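Probable uracil-DNA glycosylase (Acanthamoeba polyphaga mimivirus, PDB 5X55) is a probable uracil-DNA glycosylase of a giant virus, an alpha/beta protein of the UDG superfamily built around a four-stranded parallel sheet. Local coordinates at residues Ile104-Tyr109 and Ser199-Ala204; Arg163-Pro168 and Thr260-Ser265; Phe172-Val177 and Met205-Ser210. All coordinates share one frame; numbering follows the deposited sequence.

Contact 1 of 3, residues Ile104-Tyr109 and Ser199-Ala204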
loop_
_atom_site.group_PDB
_atom_site.type_symbol
_atom_site.label_atom_id
_atom_site.label_comp_id
_atom_site.label_asym_id
_atom_site.label_seq_id
_atom_site.Cartn_x
_atom_site.Cartn_y
_atom_site.Cartn_z
ATOM N N ILE A 104 0.334 15.459 1.266
ATOM C CA ILE A 104 -0.954 16.019 0.873
ATOM C C ILE A 104 -1.607 16.733 2.052
ATOM O O ILE A 104 -1.629 16.215 3.176
ATOM C CB ILE A 104 -1.865 14.900 0.335
ATOM C CG1 ILE A 104 -1.302 14.341 -0.959
ATOM C CG2 ILE A 104 -3.295 15.387 0.126
ATOM C CD1 ILE A 104 -2.025 13.102 -1.376
ATOM N N ASP A 105 -2.175 17.903 1.788
ATOM C CA ASP A 105 -2.923 18.666 2.782
ATOM C C ASP A 105 -4.401 18.640 2.410
ATOM O O ASP A 105 -4.781 19.103 1.324
ATOM C CB ASP A 105 -2.402 20.099 2.856
ATOM C CG ASP A 105 -3.184 20.968 3.829
ATOM O OD1 ASP A 105 -3.937 20.447 4.687
ATOM O OD2 ASP A 105 -3.020 22.200 3.742
ATOM N N ALA A 106 -5.233 18.091 3.305
ATOM C CA ALA A 106 -6.670 18.027 3.022
ATOM C C ALA A 106 -7.284 19.419 2.845
ATOM O O ALA A 106 -8.238 19.576 2.079
ATOM C CB ALA A 106 -7.397 17.255 4.123
ATOM N N ASN A 107 -6.746 20.439 3.525
ATOM C CA ASN A 107 -7.231 21.805 3.351
ATOM C C ASN A 107 -6.794 22.439 2.031
ATOM O O ASN A 107 -7.281 23.520 1.701
ATOM C CB ASN A 107 -6.751 22.692 4.495
ATOM C CG ASN A 107 -7.273 22.242 5.851
ATOM O OD1 ASN A 107 -8.379 21.721 5.972
ATOM N ND2 ASN A 107 -6.464 22.437 6.877
ATOM N N ASN A 108 -5.889 21.811 1.276
ATOM C CA ASN A 108 -5.388 22.374 0.027
ATOM C C ASN A 108 -5.282 21.259 -1.018
ATOM O O ASN A 108 -4.216 20.933 -1.551
ATOM C CB ASN A 108 -4.061 23.089 0.263
ATOM C CG ASN A 108 -4.249 24.434 0.928
ATOM O OD1 ASN A 108 -4.427 25.447 0.251
ATOM N ND2 ASN A 108 -4.241 24.450 2.261
ATOM N N TYR A 109 -6.435 20.694 -1.335
ATOM C CA TYR A 109 -6.565 19.433 -2.058
ATOM C C TYR A 109 -7.152 19.731 -3.433
ATOM O O TYR A 109 -8.349 19.984 -3.554
ATOM C CB TYR A 109 -7.460 18.497 -1.252
ATOM C CG TYR A 109 -7.477 17.046 -1.673
ATOM C CD1 TYR A 109 -8.396 16.581 -2.611
ATOM C CD2 TYR A 109 -6.613 16.132 -1.087
ATOM C CE1 TYR A 109 -8.425 15.258 -2.974
ATOM C CE2 TYR A 109 -6.627 14.802 -1.445
ATOM C CZ TYR A 109 -7.536 14.366 -2.386
ATOM O OH TYR A 109 -7.554 13.035 -2.733
ATOM N N SER A 199 -15.461 17.679 4.059
ATOM C CA SER A 199 -15.454 18.449 2.826
ATOM C C SER A 199 -15.465 17.583 1.583
ATOM O O SER A 199 -15.455 18.118 0.472
ATOM C CB SER A 199 -14.219 19.349 2.788
ATOM O OG SER A 199 -13.050 18.551 2.895
ATOM N N GLY A 200 -15.456 16.268 1.736
ATOM C CA GLY A 200 -15.348 15.392 0.592
ATOM C C GLY A 200 -13.935 15.032 0.183
ATOM O O GLY A 200 -13.761 14.374 -0.851
ATOM N N VAL A 201 -12.920 15.438 0.943
ATOM C CA VAL A 201 -11.569 14.969 0.641
ATOM C C VAL A 201 -11.461 13.505 1.065
ATOM O O VAL A 201 -11.629 13.181 2.248
ATOM C CB VAL A 201 -10.495 15.818 1.331
ATOM C CG1 VAL A 201 -9.132 15.259 1.004
ATOM C CG2 VAL A 201 -10.611 17.291 0.909
ATOM N N PRO A 202 -11.172 12.595 0.150
ATOM C CA PRO A 202 -11.035 11.195 0.544
ATOM C C PRO A 202 -9.840 10.990 1.463
ATOM O O PRO A 202 -8.830 11.700 1.388
ATOM C CB PRO A 202 -10.842 10.475 -0.794
ATOM C CG PRO A 202 -11.390 11.399 -1.814
ATOM C CD PRO A 202 -11.039 12.768 -1.305
ATOM N N TYR A 203 -9.980 10.017 2.366
ATOM C CA TYR A 203 -8.830 9.552 3.142
ATOM C C TYR A 203 -7.851 8.763 2.280
ATOM O O TYR A 203 -6.647 8.806 2.528
ATOM C CB TYR A 203 -9.287 8.676 4.310
ATOM C CG TYR A 203 -10.069 9.394 5.379
ATOM C CD1 TYR A 203 -10.064 10.776 5.472
ATOM C CD2 TYR A 203 -10.817 8.679 6.300
ATOM C CE1 TYR A 203 -10.794 11.429 6.458
ATOM C CE2 TYR A 203 -11.541 9.313 7.286
ATOM C CZ TYR A 203 -11.528 10.684 7.363
ATOM O OH TYR A 203 -12.255 11.300 8.354
ATOM N N ALA A 204 -8.339 8.038 1.278
ATOM C CA ALA A 204 -7.456 7.261 0.413
ATOM C C ALA A 204 -6.538 8.186 -0.389
ATOM O O ALA A 204 -6.997 9.162 -1.002
ATOM C CB ALA A 204 -8.282 6.383 -0.521
HETATM O O HOH W 1 -10.861 19.194 4.101
HETATM O O HOH W 2 -8.006 10.505 -3.457
HETATM O O HOH W 3 -6.722 11.520 -0.253
#
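Where the loop between helices 98-102 and 114-117 meets the long loop after strand 185-189, Tyr109 and Val201 form a CH-pi contact. Val201 CG1 sits over the centre of one ring face of Tyr109, 3.5 Å from the centroid and 15° off the ring normal, and is nearest to CD2 (CG1 to CD2 3.4 Å). A chi1 of -167° sets Tyr109 CG anti to the backbone N and beside the carbonyl carbon, with CB already pointing at the other loop. The second branch, Val201 CG2, faces the backbone at Ala106 O (3.5 Å), while Ala106 CB packs more loosely on Val201 CG1. Ala106 belongs to a compact Asx turn: Asp105 OD1 accepts from Asn107 N above the carboxylate plane, and also from the side-chain amide of Asn214. Pro202 adds its CD, which approaches the Tyr109 ring obliquely and lies 3.8 Å from Tyr109 OH. That hydroxyl joins the other loop through two waters. One donates to Tyr109 OH at 2.7 Å; the other accepts from Tyr109 OH at 3.0 Å. Both waters donate to Ala204 O, the second also to Pro202 O. Phe111 meets the Tyr109 ring edge-to-face.

Contact 2 of 3, residues Arg163-Pro168 and Thr260-Ser265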
loop_
_atom_site.group_PDB
_atom_site.type_symbol
_atom_site.label_atom_id
_atom_site.label_comp_id
_atom_site.label_asym_id
_atom_site.label_seq_id
_atom_site.Cartn_x
_atom_site.Cartn_y
_atom_site.Cartn_z
ATOM N N ARG A 163 -18.038 7.030 -7.311
ATOM C CA ARG A 163 -16.949 7.891 -6.830
ATOM C C ARG A 163 -15.769 7.025 -6.399
ATOM O O ARG A 163 -15.545 6.750 -5.217
ATOM C CB ARG A 163 -17.429 8.778 -5.685
ATOM C CG ARG A 163 -18.853 9.231 -5.840
ATOM C CD ARG A 163 -19.193 10.364 -4.986
ATOM N NE ARG A 163 -18.922 11.616 -5.656
ATOM C CZ ARG A 163 -18.370 12.694 -5.143
ATOM N NH1 ARG A 163 -18.027 12.697 -3.897
ATOM N NH2 ARG A 163 -18.173 13.736 -5.920
ATOM N N ILE A 164 -14.991 6.605 -7.390
ATOM C CA ILE A 164 -13.804 5.808 -7.131
ATOM C C ILE A 164 -12.789 6.622 -6.343
ATOM O O ILE A 164 -12.581 7.808 -6.615
ATOM C CB ILE A 164 -13.221 5.328 -8.464
ATOM C CG1 ILE A 164 -14.270 4.487 -9.203
ATOM C CG2 ILE A 164 -11.900 4.614 -8.231
ATOM C CD1 ILE A 164 -13.800 3.949 -10.548
ATOM N N VAL A 165 -12.190 5.996 -5.331
ATOM C CA VAL A 165 -11.102 6.565 -4.539
ATOM C C VAL A 165 -9.981 5.531 -4.528
ATOM O O VAL A 165 -10.257 4.326 -4.658
ATOM C CB VAL A 165 -11.554 6.930 -3.115
ATOM C CG1 VAL A 165 -12.642 8.000 -3.150
ATOM C CG2 VAL A 165 -12.028 5.668 -2.341
ATOM N N PRO A 166 -8.703 5.936 -4.450
ATOM C CA PRO A 166 -8.245 7.330 -4.487
ATOM C C PRO A 166 -8.401 7.941 -5.881
ATOM O O PRO A 166 -8.651 7.191 -6.823
ATOM C CB PRO A 166 -6.766 7.218 -4.108
ATOM C CG PRO A 166 -6.365 5.875 -4.661
ATOM C CD PRO A 166 -7.572 4.989 -4.385
ATOM N N TYR A 167 -8.257 9.269 -5.992
ATOM C CA TYR A 167 -8.337 9.949 -7.277
ATOM C C TYR A 167 -7.179 9.513 -8.174
ATOM O O TYR A 167 -6.149 9.032 -7.687
ATOM C CB TYR A 167 -8.333 11.461 -7.074
ATOM C CG TYR A 167 -9.630 11.995 -6.484
ATOM C CD1 TYR A 167 -10.737 11.169 -6.329
ATOM C CD2 TYR A 167 -9.750 13.324 -6.097
ATOM C CE1 TYR A 167 -11.907 11.645 -5.806
ATOM C CE2 TYR A 167 -10.927 13.812 -5.565
ATOM C CZ TYR A 167 -11.999 12.965 -5.420
ATOM O OH TYR A 167 -13.172 13.428 -4.889
ATOM N N PRO A 168 -7.342 9.640 -9.496
ATOM C CA PRO A 168 -6.401 8.968 -10.403
ATOM C C PRO A 168 -4.990 9.536 -10.355
ATOM O O PRO A 168 -4.037 8.789 -10.582
ATOM C CB PRO A 168 -7.052 9.132 -11.788
ATOM C CG PRO A 168 -8.128 10.097 -11.629
ATOM C CD PRO A 168 -8.509 10.195 -10.207
ATOM N N THR A 260 -11.445 1.662 -4.306
ATOM C CA THR A 260 -12.771 1.302 -3.848
ATOM C C THR A 260 -13.706 2.439 -4.245
ATOM O O THR A 260 -13.347 3.303 -5.045
ATOM C CB THR A 260 -12.765 0.981 -2.344
ATOM O OG1 THR A 260 -14.029 0.414 -1.971
ATOM C CG2 THR A 260 -12.447 2.217 -1.483
ATOM N N VAL A 261 -14.923 2.421 -3.723
ATOM C CA VAL A 261 -15.891 3.492 -3.939
ATOM C C VAL A 261 -16.030 4.246 -2.632
ATOM O O VAL A 261 -16.038 3.636 -1.554
ATOM C CB VAL A 261 -17.260 2.953 -4.418
ATOM C CG1 VAL A 261 -18.307 4.064 -4.455
ATOM C CG2 VAL A 261 -17.129 2.316 -5.791
ATOM N N LEU A 262 -16.113 5.574 -2.722
ATOM C CA LEU A 262 -16.272 6.391 -1.529
ATOM C C LEU A 262 -17.422 5.874 -0.667
ATOM O O LEU A 262 -18.519 5.612 -1.168
ATOM C CB LEU A 262 -16.526 7.840 -1.934
ATOM C CG LEU A 262 -16.410 8.889 -0.835
ATOM C CD1 LEU A 262 -14.970 8.977 -0.359
ATOM C CD2 LEU A 262 -16.906 10.225 -1.368
ATOM N N ASN A 263 -17.157 5.722 0.634
ATOM C CA ASN A 263 -18.116 5.294 1.650
ATOM C C ASN A 263 -18.557 3.843 1.482
ATOM O O ASN A 263 -19.559 3.440 2.085
ATOM C CB ASN A 263 -19.359 6.198 1.690
ATOM C CG ASN A 263 -19.027 7.643 2.054
ATOM O OD1 ASN A 263 -18.014 7.916 2.711
ATOM N ND2 ASN A 263 -19.865 8.576 1.604
ATOM N N GLU A 264 -17.856 3.047 0.669
ATOM C CA GLU A 264 -18.110 1.614 0.549
ATOM C C GLU A 264 -16.787 0.878 0.707
ATOM O O GLU A 264 -15.813 1.188 0.013
ATOM C CB GLU A 264 -18.759 1.260 -0.801
ATOM C CG GLU A 264 -19.811 2.259 -1.253
ATOM C CD GLU A 264 -20.682 1.754 -2.401
ATOM O OE1 GLU A 264 -20.174 1.009 -3.275
ATOM O OE2 GLU A 264 -21.882 2.111 -2.426
ATOM N N SER A 265 -16.749 -0.101 1.598
ATOM C CA SER A 265 -15.496 -0.767 1.916
ATOM C C SER A 265 -15.265 -1.987 1.022
ATOM O O SER A 265 -16.137 -2.854 0.894
ATOM C CB SER A 265 -15.480 -1.164 3.392
ATOM O OG SER A 265 -16.677 -1.837 3.730
#
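Val165 and Thr260 exchange two backbone hydrogen bonds, Val165 N to Thr260 O and Thr260 N to Val165 O, each 2.9 Å long. They are the hydrogen-bonded pair of a small antiparallel sheet formed by strands 164-165 and 260-261. A third rung, Leu262 N to Arg163 O, is 2.8 Å and fairly straight (166° at the hydrogen). Ile164 and Val261 make the non-hydrogen-bonded pair between these rungs, where Ile164 CA offers a CA-H...O contact to Thr260 O at 3.3 Å. Strand 260-261 runs straight into a type II turn, Val261 to Glu264, which Thr260 braces: OG1, anti to the backbone N (chi1 -170°), donates to Glu264 O over 2.8 Å. On one face of the sheet the side chains of Val165 and Thr260 lie side by side, with Val165 CG2 and Thr260 CG2 3.6 Å apart. Leu262 crosses Val165 at about a right angle and touches Val165 CG1 with its CD1 (3.8 Å). Its other methyl, CD2, meets the guanidinium edge of Arg163 at NH1 (3.7 Å). Ile164 and Val261 share the other face, Ile164 packing on Trp114 and on Tyr157 and Leu158 of helix 146-159. Three main-chain bonds therefore set the strand register without help from polar side-chain pairs, and the side chains meet across it through methyl groups and the Arg163 edge.

Contact 3 of 3, residues Phe172-Val177 and Met205-Ser210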
loop_
_atom_site.group_PDB
_atom_site.type_symbol
_atom_site.label_atom_id
_atom_site.label_comp_id
_atom_site.label_asym_id
_atom_site.label_seq_id
_atom_site.Cartn_x
_atom_site.Cartn_y
_atom_site.Cartn_z
ATOM N N PHE A 172 -1.413 5.607 -8.285
ATOM C CA PHE A 172 -0.148 4.887 -8.261
ATOM C C PHE A 172 0.899 5.650 -7.447
ATOM O O PHE A 172 2.093 5.600 -7.754
ATOM C CB PHE A 172 0.345 4.636 -9.686
ATOM C CG PHE A 172 -0.492 3.653 -10.476
ATOM C CD1 PHE A 172 -0.900 2.450 -9.921
ATOM C CD2 PHE A 172 -0.851 3.935 -11.797
ATOM C CE1 PHE A 172 -1.672 1.528 -10.669
ATOM C CE2 PHE A 172 -1.615 3.035 -12.549
ATOM C CZ PHE A 172 -2.021 1.816 -11.976
ATOM N N ASN A 173 0.439 6.347 -6.405
ATOM C CA ASN A 173 1.258 7.288 -5.640
ATOM C C ASN A 173 2.576 6.677 -5.172
ATOM O O ASN A 173 3.653 7.266 -5.356
ATOM C CB ASN A 173 0.451 7.779 -4.437
ATOM C CG ASN A 173 0.734 9.214 -4.091
ATOM O OD1 ASN A 173 1.438 9.924 -4.814
ATOM N ND2 ASN A 173 0.161 9.666 -2.989
ATOM N N THR A 174 2.510 5.511 -4.529
ATOM C CA THR A 174 3.728 4.908 -3.994
ATOM C C THR A 174 4.715 4.569 -5.102
ATOM O O THR A 174 5.927 4.731 -4.928
ATOM C CB THR A 174 3.395 3.669 -3.173
ATOM O OG1 THR A 174 2.414 4.018 -2.190
ATOM C CG2 THR A 174 4.639 3.185 -2.446
ATOM N N MET A 175 4.217 4.115 -6.254
ATOM C CA MET A 175 5.098 3.828 -7.390
ATOM C C MET A 175 5.661 5.102 -7.996
ATOM O O MET A 175 6.789 5.105 -8.496
ATOM C CB MET A 175 4.349 3.025 -8.465
ATOM C CG MET A 175 3.933 1.621 -7.974
ATOM S SD MET A 175 2.569 0.842 -8.859
ATOM C CE MET A 175 3.350 0.521 -10.444
ATOM N N ASN A 176 4.894 6.189 -7.972
ATOM C CA ASN A 176 5.412 7.440 -8.501
ATOM C C ASN A 176 6.477 8.027 -7.588
ATOM O O ASN A 176 7.383 8.718 -8.068
ATOM C CB ASN A 176 4.262 8.418 -8.743
ATOM C CG ASN A 176 3.421 8.015 -9.954
ATOM O OD1 ASN A 176 3.969 7.544 -10.950
ATOM N ND2 ASN A 176 2.097 8.168 -9.864
ATOM N N VAL A 177 6.409 7.747 -6.284
ATOM C CA VAL A 177 7.511 8.153 -5.417
ATOM C C VAL A 177 8.708 7.222 -5.586
ATOM O O VAL A 177 9.843 7.681 -5.665
ATOM C CB VAL A 177 7.073 8.216 -3.942
ATOM C CG1 VAL A 177 8.284 8.513 -3.072
ATOM C CG2 VAL A 177 6.010 9.261 -3.730
ATOM N N MET A 205 -5.231 7.887 -0.368
ATOM C CA MET A 205 -4.248 8.686 -1.089
ATOM C C MET A 205 -3.264 7.820 -1.880
ATOM O O MET A 205 -2.198 8.290 -2.257
ATOM C CB MET A 205 -3.495 9.604 -0.120
ATOM C CG MET A 205 -2.724 8.892 0.992
ATOM S SD MET A 205 -1.739 10.121 1.881
ATOM C CE MET A 205 -0.347 10.280 0.753
ATOM N N GLY A 206 -3.616 6.574 -2.178
ATOM C CA GLY A 206 -2.773 5.757 -3.021
ATOM C C GLY A 206 -1.615 5.111 -2.308
ATOM O O GLY A 206 -0.697 4.619 -2.970
ATOM N N CYS A 207 -1.621 5.134 -0.982
ATOM C CA CYS A 207 -0.643 4.476 -0.132
ATOM C C CYS A 207 -1.404 3.690 0.910
ATOM O O CYS A 207 -2.428 4.169 1.411
ATOM C CB CYS A 207 0.255 5.476 0.586
ATOM S SG CYS A 207 0.965 6.633 -0.497
ATOM N N SER A 208 -0.899 2.517 1.272
ATOM C CA SER A 208 -1.530 1.809 2.377
ATOM C C SER A 208 -1.280 2.559 3.683
ATOM O O SER A 208 -0.226 3.180 3.876
ATOM C CB SER A 208 -1.041 0.353 2.463
ATOM O OG SER A 208 0.363 0.236 2.578
ATOM N N PHE A 209 -2.309 2.568 4.534
ATOM C CA PHE A 209 -2.312 3.110 5.892
ATOM C C PHE A 209 -2.226 4.638 5.989
ATOM O O PHE A 209 -2.743 5.208 6.948
ATOM C CB PHE A 209 -1.212 2.431 6.711
ATOM C CG PHE A 209 -1.459 0.961 6.892
ATOM C CD1 PHE A 209 -2.400 0.521 7.823
ATOM C CD2 PHE A 209 -0.814 0.021 6.085
ATOM C CE1 PHE A 209 -2.664 -0.833 7.982
ATOM C CE2 PHE A 209 -1.090 -1.335 6.227
ATOM C CZ PHE A 209 -2.014 -1.763 7.179
ATOM N N SER A 210 -1.661 5.314 4.996
ATOM C CA SER A 210 -1.458 6.753 5.090
ATOM C C SER A 210 -2.726 7.544 4.747
ATOM O O SER A 210 -3.577 7.098 3.968
ATOM C CB SER A 210 -0.309 7.176 4.170
ATOM O OG SER A 210 -0.112 8.573 4.254
#
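Asn173 and Met205 join the first turn of helix 173-177, with Phe172 at its N-cap position, to the loop that runs from the central parallel sheet toward helix 219-230. Asn173 ND2 donates to Met205 O at 2.8 Å (143° at the hydrogen), arriving almost in line with the carbonyl bond but tilted out of the side-chain amide plane. CG of Asn173 stands well short of anti to the backbone N (chi1 -145°), and OD1 nearly eclipses CA (chi2 7°), leaving ND2 on the far side from CA, where it meets Met205 O. ND2 also donates to Tyr101 O, so two main-chain carbonyls fix the rotation of this buried amide. Met205 carries CG between its backbone N and carbonyl carbon and bends at its thioether (chi3 -80°); its CE ends 3.8 Å from Asn173 ND2. Next to it, Gly206 has a positive phi and brings its CA within 5.0 Å of Asn173 CA, while Gly206 O lies 3.7 Å from Asn173 CB. Thr174 OG1 bonds Met253 O of edge strand 251-255; that strand also pairs with the loop through the backbone of Ser208. Ile102 and Ile247, from helices 98-102 and 244-248, pack on Cys207. The sulphur of Cys207 rests near both helix residues: SG is 3.4 Å from Thr174 OG1 and 4.0 Å from Asn173 ND2.

All three contacts are largely buried, but contact 3 is the core contact, about 6 Å from the chain's centre; contacts 2 and 1 lie further out, at about 15 and 18 Å (centre to centre), contact 2 with the exposed Arg163 at its margin. Contacts 1 and 3 use consecutive pieces of one loop, 199-204 and 205-210, whereas strand 164-165 of contact 2 precedes the helix of contact 3. Their chemistry differs: contact 1 combines aromatic packing with water bridges, contact 2 is a backbone ladder, and contact 3 turns on a side-chain amide bonded to a main-chain carbonyl. Pro166 CB links them, packing on Ala204 O and Gly206 N, while Ile104 CD1 touches Met205 CE.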